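Local coordinates for complement C1r subcomponent (Homo sapiens, PDB 6F1D), which is a serine protease of the complement C1 complex, which probably cleaves and activates C1s through a catalytic domain separate from the CUB domain described here, at residues L65-N70 / N91-L96; L40-K45 / L110-E115. All blocks are in the same frame, centred on the assembly; numbering follows the deposited sequence.

Both contacts are antiparallel strand pairs of a CUB domain, a sandwich of two beta sheets, and each lies in a different sheet. From the N terminus, strand 40-46 comes first and pairs with strand 109-116, late in the chain; contact 2 thus closes a loop of 64 residues between segments 40-45 and 110-115. Inside that loop lies contact 1, where segments 65-70 and 91-96 pair across 20 residues; the two loops nest and do not cross. The centres of the contacts are about 12 Å apart, and the sheets meet through side chains: Leu42 CD1 lies 3.7 Å from Val93 CG2, and Leu110 CD2 lies 3.5 Å from Leu95 CD2.

Contact 1 of 2, residues L65-N70 / N91-L96; sequences LQIYAN and NAVDLL
Leu96 and Tyr68 meet on the outer, more polar side of the pairing of 65-70 with 91-96. The isobutyl branch crosses the phenol at a slant, its CD1 reaching CE1 of Tyr68 at 3.9 Å, while the same methyl comes equally near the amide oxygen of Gln66. Tyr68 has CG anti to its own carbonyl carbon (chi1 -66°), which sets CG beside the backbone N, on the side of Gln66. The ring's OH donates to Gln66 OE1 at 2.8 Å, approaching from above the amide plane, and this bond probably limits the ring's swing. Tyrosine suits the place because its ring carbons pack on leucine while its hydroxyl reaches a polar neighbour. The amide's other end, Gln66 NE2, is bonded to Glu76.

The other face belongs to the core. Leu95 lies beside Ile67, both pointing the same way, with CD2 against CD1 at 3.9 Å; branched aliphatic chains fit this dry interior. Between the two faces runs a regular antiparallel ladder. Gln66 and Leu96 exchange two bonds, Tyr68 and Asp94 two more, and Asn70 N donates to Ala92 O at 2.7 Å. Beyond that last bond a water accepts from Asn70 ND2 and donates to Asn91 OD1, joining two amides too far apart to bond directly.

In the five-stranded sheet these are inner strands. Strand 72-77 flanks 64-69, and strand 29-35 flanks 92-98, where Asp94 is hydrogen-bonded to Ser33 and forms a salt bridge with Arg35. Phe46 of strand 40-46, in the facing sheet, packs on Leu65 and Ile67.

Contact 2 of 2, residues L40-K45 / L110-E115; sequences LTLHLK and LRYTTE
His43 NE2 donates to Glu115 OE1 at 2.6 Å, the two side chains crossing at a slant with ring and carboxylate planes 42° apart; the oxygen, near the imidazole plane, receives through its anti lone pair. Glu115 runs extended from a CG anti to the backbone N (chi1 168°), and its CB packs against Thr41 CG2 at 3.5 Å, side by side. Threonine serves well here, giving the acid's stem a methyl to lean on. On the inner face, Leu42 CD2 touches both Tyr112 CD1, at 3.5 Å, and Thr114 CG2, at 3.6 Å, and Leu44 CD2 meets Tyr112 CB.

Between the two faces, the backbone ladder fixes the register: Thr41 with Glu115, His43 with Thr113 and Lys45 with Arg111 each exchange two bonds. Farther out, strand 13-16 borders 109-116; Tyr112 OH bonds to Glu10 O and Thr114 OG1 to Ala11 O, while Ile34 of the opposing sheet packs on Leu42, Leu44 and Tyr112.

An alanine at His43 would probably leave Glu115 OE1 without its imidazole partner and the acid's end freer to turn. The carboxylate would probably stabilise a protonated imidazole and might lend the bond ionic character, on a face shared with Thr41, Lys45, Arg111 and Thr113.

Contact 1 of 2, residues L65-N70 / N91-L96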
loop_
_atom_site.group_PDB
_atom_site.type_symbol
_atom_site.label_atom_id
_atom_site.label_comp_id
_atom_site.label_asym_id
_atom_site.label_seq_id
_atom_site.Cartn_x
_atom_site.Cartn_y
_atom_site.Cartn_z
ATOM N N LEU A 65 -0.763 -1.215 -6.743
ATOM C CA LEU A 65 -1.013 -1.249 -5.295
ATOM C C LEU A 65 -2.532 -1.236 -5.071
ATOM O O LEU A 65 -3.214 -0.294 -5.477
ATOM C CB LEU A 65 -0.355 -0.055 -4.597
ATOM C CG LEU A 65 -0.614 -0.033 -3.078
ATOM C CD1 LEU A 65 -0.009 -1.333 -2.498
ATOM C CD2 LEU A 65 0.087 1.198 -2.451
ATOM N N GLN A 66 -3.074 -2.294 -4.477
ATOM C CA GLN A 66 -4.511 -2.412 -4.269
ATOM C C GLN A 66 -4.770 -2.357 -2.773
ATOM O O GLN A 66 -4.005 -2.931 -1.997
ATOM C CB GLN A 66 -5.045 -3.726 -4.829
ATOM C CG GLN A 66 -4.551 -4.051 -6.190
ATOM C CD GLN A 66 -5.221 -5.275 -6.721
ATOM O OE1 GLN A 66 -5.690 -6.133 -5.946
ATOM N NE2 GLN A 66 -5.274 -5.387 -8.039
ATOM N N ILE A 67 -5.806 -1.634 -2.369
ATOM C CA ILE A 67 -6.106 -1.440 -0.953
ATOM C C ILE A 67 -7.517 -1.938 -0.665
ATOM O O ILE A 67 -8.456 -1.609 -1.398
ATOM C CB ILE A 67 -5.952 0.033 -0.557
ATOM C CG1 ILE A 67 -4.529 0.492 -0.938
ATOM C CG2 ILE A 67 -6.321 0.200 0.925
ATOM C CD1 ILE A 67 -4.072 1.839 -0.365
ATOM N N TYR A 68 -7.659 -2.737 0.401
ATOM C CA TYR A 68 -8.914 -3.367 0.796
ATOM C C TYR A 68 -9.210 -2.961 2.226
ATOM O O TYR A 68 -8.307 -2.928 3.071
ATOM C CB TYR A 68 -8.851 -4.878 0.733
ATOM C CG TYR A 68 -8.686 -5.367 -0.675
ATOM C CD1 TYR A 68 -7.416 -5.403 -1.259
ATOM C CD2 TYR A 68 -9.765 -5.730 -1.427
ATOM C CE1 TYR A 68 -7.255 -5.849 -2.603
ATOM C CE2 TYR A 68 -9.619 -6.195 -2.776
ATOM C CZ TYR A 68 -8.347 -6.226 -3.332
ATOM O OH TYR A 68 -8.150 -6.639 -4.622
ATOM N N ALA A 69 -10.454 -2.628 2.493
ATOM C CA ALA A 69 -10.887 -2.292 3.844
ATOM C C ALA A 69 -11.955 -3.300 4.196
ATOM O O ALA A 69 -13.023 -3.317 3.580
ATOM C CB ALA A 69 -11.418 -0.868 3.941
ATOM N N ASN A 70 -11.649 -4.127 5.185
ATOM C CA ASN A 70 -12.470 -5.275 5.561
ATOM C C ASN A 70 -12.972 -6.023 4.330
ATOM O O ASN A 70 -14.145 -6.347 4.193
ATOM C CB ASN A 70 -13.611 -4.844 6.457
ATOM C CG ASN A 70 -13.730 -5.734 7.674
ATOM O OD1 ASN A 70 -13.506 -6.950 7.581
ATOM N ND2 ASN A 70 -14.042 -5.140 8.829
ATOM N N ASN A 91 -11.271 -1.536 10.988
ATOM C CA ASN A 91 -10.138 -1.994 11.782
ATOM C C ASN A 91 -9.294 -3.054 11.078
ATOM O O ASN A 91 -8.393 -3.610 11.705
ATOM C CB ASN A 91 -10.624 -2.541 13.129
ATOM C CG ASN A 91 -11.413 -3.818 12.976
ATOM O OD1 ASN A 91 -12.154 -3.976 12.018
ATOM N ND2 ASN A 91 -11.245 -4.744 13.911
ATOM N N ALA A 92 -9.564 -3.355 9.804
ATOM C CA ALA A 92 -8.874 -4.426 9.070
ATOM C C ALA A 92 -8.608 -3.921 7.666
ATOM O O ALA A 92 -9.551 -3.716 6.896
ATOM C CB ALA A 92 -9.721 -5.697 9.014
ATOM N N VAL A 93 -7.344 -3.702 7.339
ATOM C CA VAL A 93 -6.950 -3.238 6.008
ATOM C C VAL A 93 -5.972 -4.246 5.415
ATOM O O VAL A 93 -5.180 -4.852 6.146
ATOM C CB VAL A 93 -6.346 -1.826 6.110
ATOM C CG1 VAL A 93 -5.603 -1.415 4.844
ATOM C CG2 VAL A 93 -7.510 -0.839 6.432
ATOM N N ASP A 94 -6.057 -4.477 4.105
ATOM C CA ASP A 94 -5.010 -5.241 3.437
ATOM C C ASP A 94 -4.513 -4.430 2.250
ATOM O O ASP A 94 -5.311 -3.802 1.550
ATOM C CB ASP A 94 -5.506 -6.594 2.973
ATOM C CG ASP A 94 -5.924 -7.505 4.151
ATOM O OD1 ASP A 94 -5.148 -8.445 4.507
ATOM O OD2 ASP A 94 -7.035 -7.283 4.713
ATOM N N LEU A 95 -3.200 -4.404 2.055
ATOM C CA LEU A 95 -2.584 -3.865 0.842
ATOM C C LEU A 95 -1.946 -5.009 0.078
ATOM O O LEU A 95 -1.237 -5.827 0.664
ATOM C CB LEU A 95 -1.529 -2.824 1.153
ATOM C CG LEU A 95 -2.116 -1.617 1.880
ATOM C CD1 LEU A 95 -1.910 -1.870 3.346
ATOM C CD2 LEU A 95 -1.397 -0.358 1.426
ATOM N N LEU A 96 -2.222 -5.071 -1.212
ATOM C CA LEU A 96 -1.660 -6.066 -2.106
ATOM C C LEU A 96 -0.812 -5.267 -3.084
ATOM O O LEU A 96 -1.313 -4.337 -3.706
ATOM C CB LEU A 96 -2.755 -6.817 -2.856
ATOM C CG LEU A 96 -3.738 -7.662 -2.067
ATOM C CD1 LEU A 96 -4.498 -8.542 -3.060
ATOM C CD2 LEU A 96 -2.974 -8.479 -1.024
HETATM O O HOH W 1 -14.329 -2.658 10.235
#

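Contact 2 of 2, residues L40-K45 / L110-E115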
loop_
_atom_site.group_PDB
_atom_site.type_symbol
_atom_site.label_atom_id
_atom_site.label_comp_id
_atom_site.label_asym_id
_atom_site.label_seq_id
_atom_site.Cartn_x
_atom_site.Cartn_y
_atom_site.Cartn_z
ATOM N N LEU A 40 -11.604 0.856 16.864
ATOM C CA LEU A 40 -10.653 1.769 16.260
ATOM C C LEU A 40 -10.852 1.722 14.757
ATOM O O LEU A 40 -11.245 0.694 14.205
ATOM C CB LEU A 40 -9.212 1.396 16.583
ATOM C CG LEU A 40 -8.686 1.487 18.013
ATOM C CD1 LEU A 40 -7.247 1.075 17.991
ATOM C CD2 LEU A 40 -8.829 2.898 18.622
ATOM N N THR A 41 -10.576 2.830 14.095
ATOM C CA THR A 41 -10.628 2.886 12.643
ATOM C C THR A 41 -9.285 3.358 12.107
ATOM O O THR A 41 -8.598 4.167 12.733
ATOM C CB THR A 41 -11.764 3.800 12.162
ATOM O OG1 THR A 41 -11.633 4.046 10.763
ATOM C CG2 THR A 41 -11.741 5.110 12.877
ATOM N N LEU A 42 -8.912 2.843 10.944
ATOM C CA LEU A 42 -7.584 3.059 10.384
ATOM C C LEU A 42 -7.620 4.200 9.388
ATOM O O LEU A 42 -8.552 4.295 8.573
ATOM C CB LEU A 42 -7.057 1.804 9.700
ATOM C CG LEU A 42 -6.676 0.776 10.737
ATOM C CD1 LEU A 42 -6.736 -0.586 10.074
ATOM C CD2 LEU A 42 -5.239 1.133 11.208
ATOM N N HIS A 43 -6.647 5.101 9.523
ATOM C CA HIS A 43 -6.380 6.181 8.583
ATOM C C HIS A 43 -5.022 5.945 7.931
ATOM O O HIS A 43 -4.035 5.642 8.626
ATOM C CB HIS A 43 -6.368 7.533 9.299
ATOM C CG HIS A 43 -7.699 7.958 9.822
ATOM N ND1 HIS A 43 -8.363 9.066 9.346
ATOM C CD2 HIS A 43 -8.465 7.458 10.816
ATOM C CE1 HIS A 43 -9.494 9.223 10.015
ATOM N NE2 HIS A 43 -9.583 8.253 10.909
ATOM N N LEU A 44 -4.958 6.092 6.609
ATOM C CA LEU A 44 -3.713 5.861 5.858
ATOM C C LEU A 44 -3.278 7.158 5.196
ATOM O O LEU A 44 -4.108 7.896 4.627
ATOM C CB LEU A 44 -3.910 4.805 4.759
ATOM C CG LEU A 44 -4.588 3.483 5.104
ATOM C CD1 LEU A 44 -4.618 2.646 3.833
ATOM C CD2 LEU A 44 -3.785 2.785 6.167
ATOM N N LYS A 45 -1.982 7.436 5.280
ATOM C CA LYS A 45 -1.413 8.625 4.689
ATOM C C LYS A 45 -0.140 8.257 3.938
ATOM O O LYS A 45 0.844 7.863 4.558
ATOM C CB LYS A 45 -1.068 9.623 5.784
ATOM C CG LYS A 45 -0.311 10.742 5.222
ATOM C CD LYS A 45 0.556 11.403 6.262
ATOM C CE LYS A 45 0.798 12.782 5.810
ATOM N NZ LYS A 45 -0.426 13.632 5.771
ATOM N N LEU A 110 3.689 4.522 3.530
ATOM C CA LEU A 110 2.536 5.138 4.180
ATOM C C LEU A 110 2.738 5.057 5.680
ATOM O O LEU A 110 3.509 4.231 6.181
ATOM C CB LEU A 110 1.216 4.444 3.798
ATOM C CG LEU A 110 1.018 3.009 4.234
ATOM C CD1 LEU A 110 0.481 2.945 5.669
ATOM C CD2 LEU A 110 -0.027 2.324 3.284
ATOM N N ARG A 111 2.059 5.951 6.387
ATOM C CA ARG A 111 1.874 5.855 7.830
ATOM C C ARG A 111 0.395 5.623 8.097
ATOM O O ARG A 111 -0.463 6.350 7.571
ATOM C CB ARG A 111 2.322 7.122 8.548
ATOM C CG ARG A 111 2.027 7.113 10.068
ATOM C CD ARG A 111 2.980 8.004 10.868
ATOM N NE ARG A 111 2.885 7.716 12.303
ATOM C CZ ARG A 111 2.205 8.456 13.164
ATOM N NH1 ARG A 111 1.573 9.564 12.762
ATOM N NH2 ARG A 111 2.180 8.099 14.437
ATOM N N TYR A 112 0.091 4.622 8.914
ATOM C CA TYR A 112 -1.282 4.436 9.368
ATOM C C TYR A 112 -1.387 4.877 10.821
ATOM O O TYR A 112 -0.428 4.746 11.601
ATOM C CB TYR A 112 -1.733 2.987 9.179
ATOM C CG TYR A 112 -1.191 1.994 10.176
ATOM C CD1 TYR A 112 -1.851 1.767 11.377
ATOM C CD2 TYR A 112 -0.045 1.248 9.897
ATOM C CE1 TYR A 112 -1.345 0.850 12.308
ATOM C CE2 TYR A 112 0.457 0.337 10.811
ATOM C CZ TYR A 112 -0.199 0.147 12.013
ATOM O OH TYR A 112 0.279 -0.767 12.926
ATOM N N THR A 113 -2.539 5.440 11.167
ATOM C CA THR A 113 -2.841 5.803 12.535
ATOM C C THR A 113 -4.233 5.286 12.825
ATOM O O THR A 113 -4.978 4.951 11.899
ATOM C CB THR A 113 -2.789 7.314 12.743
ATOM O OG1 THR A 113 -3.524 7.963 11.672
ATOM C CG2 THR A 113 -1.304 7.829 12.768
ATOM N N THR A 114 -4.624 5.305 14.091
ATOM C CA THR A 114 -5.941 4.822 14.466
ATOM C C THR A 114 -6.717 5.931 15.157
ATOM O O THR A 114 -6.163 6.755 15.895
ATOM C CB THR A 114 -5.868 3.578 15.372
ATOM O OG1 THR A 114 -4.942 3.814 16.435
ATOM C CG2 THR A 114 -5.365 2.368 14.589
ATOM N N GLU A 115 -8.002 5.953 14.867
ATOM C CA GLU A 115 -8.955 6.874 15.440
ATOM C C GLU A 115 -9.864 6.081 16.358
ATOM O O GLU A 115 -10.310 4.966 16.017
ATOM C CB GLU A 115 -9.769 7.568 14.344
ATOM C CG GLU A 115 -10.985 8.341 14.849
ATOM C CD GLU A 115 -11.950 8.738 13.731
ATOM O OE1 GLU A 115 -11.555 8.729 12.544
ATOM O OE2 GLU A 115 -13.115 9.065 14.044
#